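Local coordinates for protein glutathione S-transferase (Agrobacterium tumefaciens, PDB 2YCD) that probably conjugates glutathione to electrophilic compounds as a bacterial glutathione transferase, a role linked to herbicide detoxification, and binds S-(p-nitrobenzyl)glutathione, at residues 15-23 against 35-43; 149-157 against 188-197. All coordinates share one frame; numbering follows the deposited sequence.

Overall arrangement
From the N terminus, the chain forms contact 1 first: strand 18-22 runs into an eleven-residue connection without helix or strand, which carries several residues of the ligand pocket, and helix 35-45 then folds back to close it. Contact 2 opens only later, when the stretch 188-197 returns to helix 142-164 after a thirty-residue excursion that includes helix 176-185. The two closures follow in series, neither nested nor crossed. Contact 1 belongs to the thioredoxin-like domain and contact 2 to the helical C-terminal domain, with centres 28 Å apart on opposite sides of the chain's centre. Helix 176-185, within the second loop, packs against Pro37 and Trp40 of helix 35-45 in contact 1.

Contact 1 of 2, residues 15-23 against 35-43; sequences PNPTITVFE and DMPVRWALE. With GTB (S-(p-nitrobenzyl)glutathione), chain B.
Val21 and Ile19 project from strand 18-22 onto the first turns of helix 35-45, and here the packing is closest. Val21 CG1 lies 3.8 Å from Asp35 CB, and the same methyl is also 3.8 Å from Arg39 NH2, so it covers both partners of a salt bridge within the helix. Asp35 has its CG tucked between its backbone N and carbonyl carbon (chi1 60°), which brings OD2 round to Arg39; the NE-to-OD2 bond measures 2.9 Å, is fairly straight at 163°, and lies in the guanidinium plane, meeting the anti lone pair of the carboxylate. An extended chain from CG to NE carries the guanidinium back along the helix to this oxygen, while Arg39 NH1 bonds to Tyr49 OH. Beside it Ile19, modelled in two conformers, places CG2 3.9 Å from Val38 CG1, the two side chains lying alongside with opposite headings. Its CD1, in the conformer described, reaches Arg39 CG.

Strand and helix run at 145° to each other, roughly antiparallel, as the opening half of the beta-alpha-beta unit completed by strand 50-54, in the thioredoxin-like N-terminal domain of glutathione transferases. Val51 of that third element also touches Ile19 and Arg39.

Packing is sparser toward both ends. At the start of the strand, Pro17 CG meets Leu42 CD2 at 4.1 Å, the one touch that Pro17 makes with the helix. At its other end direct packing gives way to water: one molecule accepts from Phe22 N at 2.9 Å and donates, weakly, to Asp35 OD1. Beyond it the Phe22 ring turns from the helix to the ligand, its CE2 3.7 Å from CB2 of S-(p-nitrobenzyl)glutathione, which is also hydrogen-bonded to Glu85, Ser86, Ile73 and Gln72, and to Thr121 of the second subunit.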
loop_
_atom_site.group_PDB
_atom_site.type_symbol
_atom_site.label_atom_id
_atom_site.label_comp_id
_atom_site.label_asym_id
_atom_site.label_seq_id
_atom_site.Cartn_x
_atom_site.Cartn_y
_atom_site.Cartn_z
ATOM N N PRO A 15 -0.593 -26.884 -10.098
ATOM C CA PRO A 15 0.621 -26.962 -9.283
ATOM C C PRO A 15 0.542 -26.063 -8.053
ATOM O O PRO A 15 0.072 -24.927 -8.139
ATOM C CB PRO A 15 1.700 -26.462 -10.240
ATOM C CG PRO A 15 0.997 -25.538 -11.143
ATOM C CD PRO A 15 -0.398 -26.073 -11.311
ATOM N N ASN A 16 0.991 -26.576 -6.914
ATOM C CA ASN A 16 1.188 -25.768 -5.712
ATOM C C ASN A 16 2.087 -24.575 -6.021
ATOM O O ASN A 16 3.004 -24.692 -6.822
ATOM C CB ASN A 16 1.901 -26.612 -4.655
ATOM C CG ASN A 16 1.088 -27.807 -4.185
ATOM O OD1 ASN A 16 -0.145 -27.850 -4.299
ATOM N ND2 ASN A 16 1.790 -28.792 -3.642
ATOM N N PRO A 17 1.839 -23.429 -5.378
ATOM C CA PRO A 17 2.733 -22.289 -5.549
ATOM C C PRO A 17 4.001 -22.411 -4.690
ATOM O O PRO A 17 4.046 -23.159 -3.699
ATOM C CB PRO A 17 1.874 -21.115 -5.071
ATOM C CG PRO A 17 1.041 -21.711 -3.992
ATOM C CD PRO A 17 0.709 -23.118 -4.484
ATOM N N THR A 18 5.032 -21.685 -5.113
ATOM C CA THR A 18 6.302 -21.597 -4.411
ATOM C C THR A 18 6.562 -20.129 -4.053
ATOM O O THR A 18 6.447 -19.251 -4.907
ATOM C CB THR A 18 7.461 -22.117 -5.282
ATOM O OG1 THR A 18 7.213 -23.496 -5.584
ATOM C CG2 THR A 18 8.793 -21.985 -4.538
ATOM N N ILE A 19 6.883 -19.868 -2.794
ATOM C CA ILE A 19 7.171 -18.510 -2.358
ATOM C C ILE A 19 8.613 -18.358 -1.902
ATOM O O ILE A 19 9.216 -19.298 -1.370
ATOM C CB ILE A 19 6.209 -18.050 -1.263
ATOM C CG1 ILE A 19 6.457 -18.810 0.024
ATOM C CG2 ILE A 19 4.743 -18.188 -1.748
ATOM C CD1 ILE A 19 5.604 -18.303 1.183
ATOM N N THR A 20 9.190 -17.194 -2.133
ATOM C CA THR A 20 10.552 -16.954 -1.657
ATOM C C THR A 20 10.536 -16.366 -0.256
ATOM O O THR A 20 9.647 -15.572 0.101
ATOM C CB THR A 20 11.333 -16.023 -2.586
ATOM O OG1 THR A 20 10.556 -14.833 -2.800
ATOM C CG2 THR A 20 11.645 -16.705 -3.935
ATOM N N VAL A 21 11.522 -16.772 0.541
ATOM C CA VAL A 21 11.622 -16.396 1.955
ATOM C C VAL A 21 13.102 -16.246 2.299
ATOM O O VAL A 21 13.954 -16.708 1.541
ATOM C CB VAL A 21 10.998 -17.467 2.890
ATOM C CG1 VAL A 21 9.558 -17.778 2.470
ATOM C CG2 VAL A 21 11.849 -18.750 2.918
ATOM N N PHE A 22 13.412 -15.576 3.407
ATOM C CA PHE A 22 14.802 -15.495 3.868
ATOM C C PHE A 22 15.293 -16.881 4.288
ATOM O O PHE A 22 14.594 -17.610 4.995
ATOM C CB PHE A 22 14.937 -14.598 5.111
ATOM C CG PHE A 22 14.775 -13.120 4.864
ATOM C CD1 PHE A 22 15.764 -12.389 4.219
ATOM C CD2 PHE A 22 13.675 -12.450 5.374
ATOM C CE1 PHE A 22 15.632 -11.017 4.039
ATOM C CE2 PHE A 22 13.526 -11.079 5.194
ATOM C CZ PHE A 22 14.504 -10.359 4.529
ATOM N N GLU A 23 16.508 -17.234 3.886
ATOM C CA GLU A 23 17.180 -18.386 4.481
ATOM C C GLU A 23 17.459 -18.145 5.966
ATOM O O GLU A 23 17.236 -19.027 6.789
ATOM C CB GLU A 23 18.467 -18.703 3.723
ATOM C CG GLU A 23 19.144 -19.987 4.172
ATOM C CD GLU A 23 20.337 -20.322 3.307
ATOM O OE1 GLU A 23 21.189 -19.432 3.115
ATOM O OE2 GLU A 23 20.412 -21.465 2.804
ATOM N N ASP A 35 6.686 -12.673 4.177
ATOM C CA ASP A 35 6.185 -13.988 3.772
ATOM C C ASP A 35 5.061 -14.447 4.713
ATOM O O ASP A 35 4.212 -15.247 4.323
ATOM C CB ASP A 35 7.308 -15.038 3.760
ATOM C CG ASP A 35 7.961 -15.218 5.127
ATOM O OD1 ASP A 35 8.532 -14.236 5.653
ATOM O OD2 ASP A 35 7.905 -16.324 5.699
ATOM N N MET A 36 5.028 -13.938 5.941
ATOM C CA MET A 36 4.059 -14.437 6.910
ATOM C C MET A 36 2.587 -14.264 6.477
ATOM O O MET A 36 1.803 -15.216 6.562
ATOM C CB MET A 36 4.320 -13.837 8.288
ATOM C CG MET A 36 3.371 -14.353 9.342
ATOM S SD MET A 36 3.588 -16.126 9.726
ATOM C CE MET A 36 2.208 -16.276 10.840
ATOM N N PRO A 37 2.193 -13.062 6.010
ATOM C CA PRO A 37 0.783 -12.944 5.590
ATOM C C PRO A 37 0.458 -13.849 4.417
ATOM O O PRO A 37 -0.664 -14.339 4.326
ATOM C CB PRO A 37 0.629 -11.456 5.202
ATOM C CG PRO A 37 2.071 -10.932 5.085
ATOM C CD PRO A 37 2.854 -11.747 6.090
ATOM N N VAL A 38 1.421 -14.085 3.524
ATOM C CA VAL A 38 1.208 -15.000 2.407
ATOM C C VAL A 38 1.013 -16.451 2.903
ATOM O O VAL A 38 0.088 -17.133 2.477
ATOM C CB VAL A 38 2.394 -14.913 1.419
ATOM C CG1 VAL A 38 2.253 -15.972 0.324
ATOM C CG2 VAL A 38 2.474 -13.500 0.808
ATOM N N ARG A 39 1.902 -16.923 3.777
ATOM C CA ARG A 39 1.775 -18.253 4.374
ATOM C C ARG A 39 0.428 -18.395 5.073
ATOM O O ARG A 39 -0.241 -19.437 4.955
ATOM C CB ARG A 39 2.890 -18.479 5.391
ATOM C CG ARG A 39 4.305 -18.566 4.822
ATOM C CD ARG A 39 5.254 -18.734 6.006
ATOM N NE ARG A 39 6.671 -18.924 5.686
ATOM C CZ ARG A 39 7.219 -20.118 5.464
ATOM N NH1 ARG A 39 6.465 -21.216 5.388
ATOM N NH2 ARG A 39 8.524 -20.207 5.258
ATOM N N TRP A 40 0.045 -17.385 5.843
ATOM C CA TRP A 40 -1.213 -17.425 6.577
ATOM C C TRP A 40 -2.413 -17.514 5.618
ATOM O O TRP A 40 -3.326 -18.343 5.808
ATOM C CB TRP A 40 -1.267 -16.195 7.497
ATOM C CG TRP A 40 -2.453 -16.120 8.452
ATOM C CD1 TRP A 40 -3.443 -17.064 8.637
ATOM C CD2 TRP A 40 -2.752 -15.045 9.348
ATOM N NE1 TRP A 40 -4.341 -16.621 9.595
ATOM C CE2 TRP A 40 -3.944 -15.382 10.034
ATOM C CE3 TRP A 40 -2.141 -13.807 9.612
ATOM C CZ2 TRP A 40 -4.530 -14.531 10.985
ATOM C CZ3 TRP A 40 -2.714 -12.965 10.561
ATOM C CH2 TRP A 40 -3.898 -13.334 11.242
ATOM N N ALA A 41 -2.406 -16.722 4.547
ATOM C CA ALA A 41 -3.473 -16.808 3.557
ATOM C C ALA A 41 -3.568 -18.207 2.944
ATOM O O ALA A 41 -4.672 -18.763 2.791
ATOM C CB ALA A 41 -3.282 -15.747 2.468
ATOM N N LEU A 42 -2.425 -18.766 2.546
ATOM C CA LEU A 42 -2.415 -20.132 1.992
ATOM C C LEU A 42 -2.969 -21.151 2.986
ATOM O O LEU A 42 -3.741 -22.035 2.605
ATOM C CB LEU A 42 -1.003 -20.516 1.530
ATOM C CG LEU A 42 -0.480 -19.688 0.347
ATOM C CD1 LEU A 42 1.035 -19.784 0.221
ATOM C CD2 LEU A 42 -1.163 -20.108 -0.962
ATOM N N GLU A 43 -2.595 -21.029 4.253
ATOM C CA GLU A 43 -3.123 -21.951 5.258
ATOM C C GLU A 43 -4.625 -21.780 5.510
ATOM O O GLU A 43 -5.329 -22.777 5.724
ATOM C CB GLU A 43 -2.320 -21.842 6.551
ATOM C CG GLU A 43 -0.891 -22.426 6.439
ATOM C CD GLU A 43 -0.889 -23.937 6.270
ATOM O OE1 GLU A 43 -1.946 -24.572 6.427
ATOM O OE2 GLU A 43 0.198 -24.484 5.981
HETATM N N1 GTB B . 6.023 -3.973 -0.676
HETATM C CA1 GTB B . 6.750 -5.243 -0.539
HETATM C C1 GTB B . 5.804 -6.339 -0.121
HETATM O O11 GTB B . 4.903 -6.039 0.691
HETATM O O12 GTB B . 5.961 -7.496 -0.581
HETATM C CB1 GTB B . 7.893 -5.043 0.468
HETATM C CG1 GTB B . 8.777 -6.285 0.551
HETATM C CD1 GTB B . 9.842 -6.152 1.622
HETATM O OE1 GTB B . 9.927 -5.111 2.274
HETATM N N2 GTB B . 10.629 -7.211 1.803
HETATM C CA2 GTB B . 11.690 -7.234 2.812
HETATM C C2 GTB B . 13.007 -7.636 2.224
HETATM O O2 GTB B . 13.089 -8.480 1.334
HETATM C CB2 GTB B . 11.366 -8.332 3.844
HETATM S SG2 GTB B . 9.939 -8.023 4.828
HETATM N N3 GTB B . 14.081 -7.038 2.744
HETATM C CA3 GTB B . 15.453 -7.333 2.364
HETATM C C3 GTB B . 16.121 -6.236 1.587
HETATM O O31 GTB B . 15.526 -5.155 1.414
HETATM O O32 GTB B . 17.267 -6.487 1.147
HETATM C "C'" GTB B . 10.336 -6.631 5.844
HETATM C "C1'" GTB B . 10.834 -7.034 7.207
HETATM C "C2'" GTB B . 12.195 -7.151 7.444
HETATM C "C3'" GTB B . 12.648 -7.515 8.710
HETATM C "C4'" GTB B . 11.735 -7.756 9.735
HETATM N N41 GTB B . 12.193 -8.114 11.016
HETATM O O41 GTB B . 11.415 -8.226 11.960
HETATM O O42 GTB B . 13.385 -8.298 11.180
HETATM C "C5'" GTB B . 10.374 -7.627 9.491
HETATM C "C6'" GTB B . 9.919 -7.261 8.228
HETATM O O HOH W 1 11.314 -14.804 5.318
#

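Contact 2 of 2, residues 149-157 against 188-197; sequences TKEQLLKRL and LESSGILKDY
Leu157 lies over one face of the Tyr197 ring, its CB 3.8 Å from the ring centroid and 18° off the normal, a CH-pi contact offset toward the rim on the hydroxyl side. The leucine side chain is roughly perpendicular to that of the tyrosine, and its other end continues into the apolar cluster, where CD1 is 3.7 Å from Ile193 CG2. The same isoleucine methyl touches a second leucine of the helix, Leu154, whose CD2 is 3.9 Å away. One turn back, Leu153 swings CG anti to its backbone N (chi1 172°) and sends CD2 tip to tip against both Leu188 CD2, at 3.9 Å, and Ile193 CD1, at 4.1 Å. Leu188 uses its other methyl, CD1, to touch Leu157 CD1.

Around this apolar layer, polar bonds probably help to hold it in place. The Tyr197 hydroxyl passes beside Leu154 but bonds to Asp158 OD1, on the next residue of the same helix after Leu157, which helps fix where the ring lies. On the opposing stretch, Ser191 OG donates to Leu188 O (2.7 Å) and accepts from Ile193 N (3.2 Å, N-H...O 165°). The latter closes an ST turn, and together the two bonds link the serine hydroxyl to the backbones of Leu188 and Ile193, two of the residues that pack on the helix. Leu188 O takes Ser191 N as well. Further out, Ile126 and Phe129 of helix 105-135 pack on Leu153 and Ile193 respectively. The connection between helices 176-185 and 198-208 is thus laid against helix 142-164, part of the all-helical C-terminal domain that distinguishes glutathione transferases from simple thioredoxin folds.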
loop_
_atom_site.group_PDB
_atom_site.type_symbol
_atom_site.label_atom_id
_atom_site.label_comp_id
_atom_site.label_asym_id
_atom_site.label_seq_id
_atom_site.Cartn_x
_atom_site.Cartn_y
_atom_site.Cartn_z
ATOM N N THR A 149 7.427 10.715 15.546
ATOM C CA THR A 149 6.809 9.573 14.867
ATOM C C THR A 149 5.891 8.826 15.824
ATOM O O THR A 149 4.850 8.315 15.422
ATOM C CB THR A 149 7.845 8.608 14.260
ATOM O OG1 THR A 149 8.708 8.104 15.288
ATOM C CG2 THR A 149 8.681 9.305 13.198
ATOM N N LYS A 150 6.250 8.770 17.105
ATOM C CA LYS A 150 5.387 8.105 18.075
ATOM C C LYS A 150 4.045 8.825 18.211
ATOM O O LYS A 150 2.987 8.188 18.290
ATOM C CB LYS A 150 6.075 7.957 19.447
ATOM C CG LYS A 150 5.323 7.036 20.416
ATOM C CD LYS A 150 5.999 6.960 21.780
ATOM C CE LYS A 150 5.253 5.988 22.686
ATOM N NZ LYS A 150 5.931 5.802 23.999
ATOM N N GLU A 151 4.081 10.153 18.234
ATOM C CA GLU A 151 2.835 10.915 18.333
ATOM C C GLU A 151 1.913 10.643 17.140
ATOM O O GLU A 151 0.716 10.415 17.314
ATOM C CB GLU A 151 3.130 12.409 18.465
ATOM C CG GLU A 151 1.889 13.284 18.597
ATOM C CD GLU A 151 2.227 14.768 18.670
ATOM O OE1 GLU A 151 3.412 15.124 18.497
ATOM O OE2 GLU A 151 1.306 15.577 18.902
ATOM N N GLN A 152 2.468 10.645 15.937
ATOM C CA GLN A 152 1.669 10.345 14.752
ATOM C C GLN A 152 1.128 8.909 14.776
ATOM O O GLN A 152 -0.019 8.654 14.371
ATOM C CB GLN A 152 2.480 10.603 13.481
ATOM C CG GLN A 152 1.723 10.278 12.215
ATOM C CD GLN A 152 0.430 11.079 12.073
ATOM O OE1 GLN A 152 -0.654 10.510 11.930
ATOM N NE2 GLN A 152 0.543 12.401 12.107
ATOM N N LEU A 153 1.942 7.971 15.265
ATOM C CA LEU A 153 1.495 6.588 15.395
ATOM C C LEU A 153 0.325 6.438 16.383
ATOM O O LEU A 153 -0.685 5.783 16.088
ATOM C CB LEU A 153 2.664 5.660 15.781
ATOM C CG LEU A 153 2.272 4.228 16.125
ATOM C CD1 LEU A 153 1.611 3.549 14.931
ATOM C CD2 LEU A 153 3.500 3.456 16.573
ATOM N N LEU A 154 0.451 7.051 17.560
ATOM C CA LEU A 154 -0.608 6.942 18.555
ATOM C C LEU A 154 -1.927 7.524 18.047
ATOM O O LEU A 154 -2.986 6.981 18.326
ATOM C CB LEU A 154 -0.184 7.596 19.880
ATOM C CG LEU A 154 1.073 7.005 20.527
ATOM C CD1 LEU A 154 1.367 7.655 21.887
ATOM C CD2 LEU A 154 0.952 5.506 20.671
ATOM N N LYS A 155 -1.856 8.599 17.271
ATOM C CA LYS A 155 -3.048 9.169 16.656
ATOM C C LYS A 155 -3.734 8.165 15.705
ATOM O O LYS A 155 -4.948 7.990 15.747
ATOM C CB LYS A 155 -2.686 10.477 15.945
ATOM C CG LYS A 155 -3.855 11.149 15.252
ATOM C CD LYS A 155 -3.471 12.540 14.769
ATOM C CE LYS A 155 -4.648 13.236 14.091
ATOM N NZ LYS A 155 -5.035 12.580 12.804
ATOM N N ARG A 156 -2.954 7.499 14.858
ATOM C CA ARG A 156 -3.515 6.490 13.955
ATOM C C ARG A 156 -4.087 5.288 14.706
ATOM O O ARG A 156 -5.116 4.742 14.312
ATOM C CB ARG A 156 -2.459 6.011 12.952
ATOM C CG ARG A 156 -2.103 7.043 11.913
ATOM C CD ARG A 156 -3.204 7.227 10.865
ATOM N NE ARG A 156 -2.791 8.230 9.895
ATOM C CZ ARG A 156 -3.309 9.447 9.786
ATOM N NH1 ARG A 156 -4.302 9.840 10.575
ATOM N NH2 ARG A 156 -2.834 10.275 8.859
ATOM N N LEU A 157 -3.432 4.872 15.790
ATOM C CA LEU A 157 -3.953 3.784 16.603
ATOM C C LEU A 157 -5.236 4.186 17.348
ATOM O O LEU A 157 -6.159 3.391 17.451
ATOM C CB LEU A 157 -2.891 3.257 17.581
ATOM C CG LEU A 157 -1.631 2.649 16.936
ATOM C CD1 LEU A 157 -0.626 2.225 17.994
ATOM C CD2 LEU A 157 -1.963 1.443 16.058
ATOM N N LEU A 188 4.483 -4.092 16.178
ATOM C CA LEU A 188 4.491 -3.314 17.423
ATOM C C LEU A 188 4.578 -4.153 18.686
ATOM O O LEU A 188 4.625 -3.584 19.788
ATOM C CB LEU A 188 3.247 -2.440 17.525
ATOM C CG LEU A 188 3.145 -1.330 16.489
ATOM C CD1 LEU A 188 1.805 -0.637 16.640
ATOM C CD2 LEU A 188 4.289 -0.327 16.667
ATOM N N GLU A 189 4.566 -5.477 18.572
ATOM C CA GLU A 189 4.561 -6.322 19.778
ATOM C C GLU A 189 5.727 -5.993 20.714
ATOM O O GLU A 189 5.519 -5.782 21.902
ATOM C CB GLU A 189 4.567 -7.817 19.429
ATOM C CG GLU A 189 3.244 -8.341 18.877
ATOM C CD GLU A 189 3.280 -9.833 18.532
ATOM O OE1 GLU A 189 4.386 -10.404 18.423
ATOM O OE2 GLU A 189 2.194 -10.434 18.366
ATOM N N SER A 190 6.937 -5.916 20.168
ATOM C CA SER A 190 8.145 -5.710 20.967
ATOM C C SER A 190 8.166 -4.364 21.703
ATOM O O SER A 190 8.846 -4.218 22.729
ATOM C CB SER A 190 9.388 -5.838 20.077
ATOM O OG SER A 190 9.452 -4.774 19.143
ATOM N N SER A 191 7.420 -3.391 21.184
ATOM C CA SER A 191 7.399 -2.035 21.740
ATOM C C SER A 191 6.466 -1.927 22.944
ATOM O O SER A 191 6.602 -1.017 23.758
ATOM C CB SER A 191 6.964 -1.036 20.672
ATOM O OG SER A 191 5.564 -1.129 20.422
ATOM N N GLY A 192 5.504 -2.838 23.043
ATOM C CA GLY A 192 4.515 -2.799 24.110
ATOM C C GLY A 192 3.408 -1.774 23.901
ATOM O O GLY A 192 2.472 -1.683 24.703
ATOM N N ILE A 193 3.491 -1.018 22.809
ATOM C CA ILE A 193 2.514 0.040 22.544
ATOM C C ILE A 193 1.060 -0.446 22.502
ATOM O O ILE A 193 0.142 0.263 22.927
ATOM C CB ILE A 193 2.875 0.813 21.247
ATOM C CG1 ILE A 193 4.115 1.677 21.498
ATOM C CG2 ILE A 193 1.708 1.676 20.785
ATOM C CD1 ILE A 193 4.738 2.254 20.242
ATOM N N LEU A 194 0.836 -1.656 22.009
ATOM C CA LEU A 194 -0.534 -2.161 21.899
ATOM C C LEU A 194 -1.208 -2.449 23.237
ATOM O O LEU A 194 -2.426 -2.585 23.300
ATOM C CB LEU A 194 -0.590 -3.401 21.015
ATOM C CG LEU A 194 -0.258 -3.117 19.555
ATOM C CD1 LEU A 194 -0.175 -4.424 18.794
ATOM C CD2 LEU A 194 -1.297 -2.168 18.933
ATOM N N LYS A 195 -0.429 -2.552 24.306
ATOM C CA LYS A 195 -1.019 -2.756 25.631
ATOM C C LYS A 195 -1.922 -1.580 26.010
ATOM O O LYS A 195 -2.837 -1.726 26.817
ATOM C CB LYS A 195 0.071 -2.966 26.688
ATOM C CG LYS A 195 0.960 -4.182 26.431
ATOM C CD LYS A 195 2.181 -4.189 27.342
ATOM C CE LYS A 195 1.792 -4.365 28.803
ATOM N NZ LYS A 195 2.987 -4.528 29.681
ATOM N N ASP A 196 -1.671 -0.417 25.418
ATOM C CA ASP A 196 -2.486 0.759 25.687
ATOM C C ASP A 196 -3.733 0.832 24.808
ATOM O O ASP A 196 -4.517 1.769 24.918
ATOM C CB ASP A 196 -1.658 2.037 25.537
ATOM C CG ASP A 196 -0.639 2.196 26.645
ATOM O OD1 ASP A 196 -0.970 1.854 27.800
ATOM O OD2 ASP A 196 0.489 2.653 26.360
ATOM N N TYR A 197 -3.911 -0.170 23.948
ATOM C CA TYR A 197 -5.067 -0.234 23.062
ATOM C C TYR A 197 -5.737 -1.599 23.186
ATOM O O TYR A 197 -5.557 -2.482 22.340
ATOM C CB TYR A 197 -4.645 0.037 21.609
ATOM C CG TYR A 197 -4.137 1.447 21.424
ATOM C CD1 TYR A 197 -2.794 1.750 21.609
ATOM C CD2 TYR A 197 -5.001 2.478 21.080
ATOM C CE1 TYR A 197 -2.327 3.031 21.473
ATOM C CE2 TYR A 197 -4.546 3.770 20.930
ATOM C CZ TYR A 197 -3.212 4.045 21.127
ATOM O OH TYR A 197 -2.765 5.329 20.977
#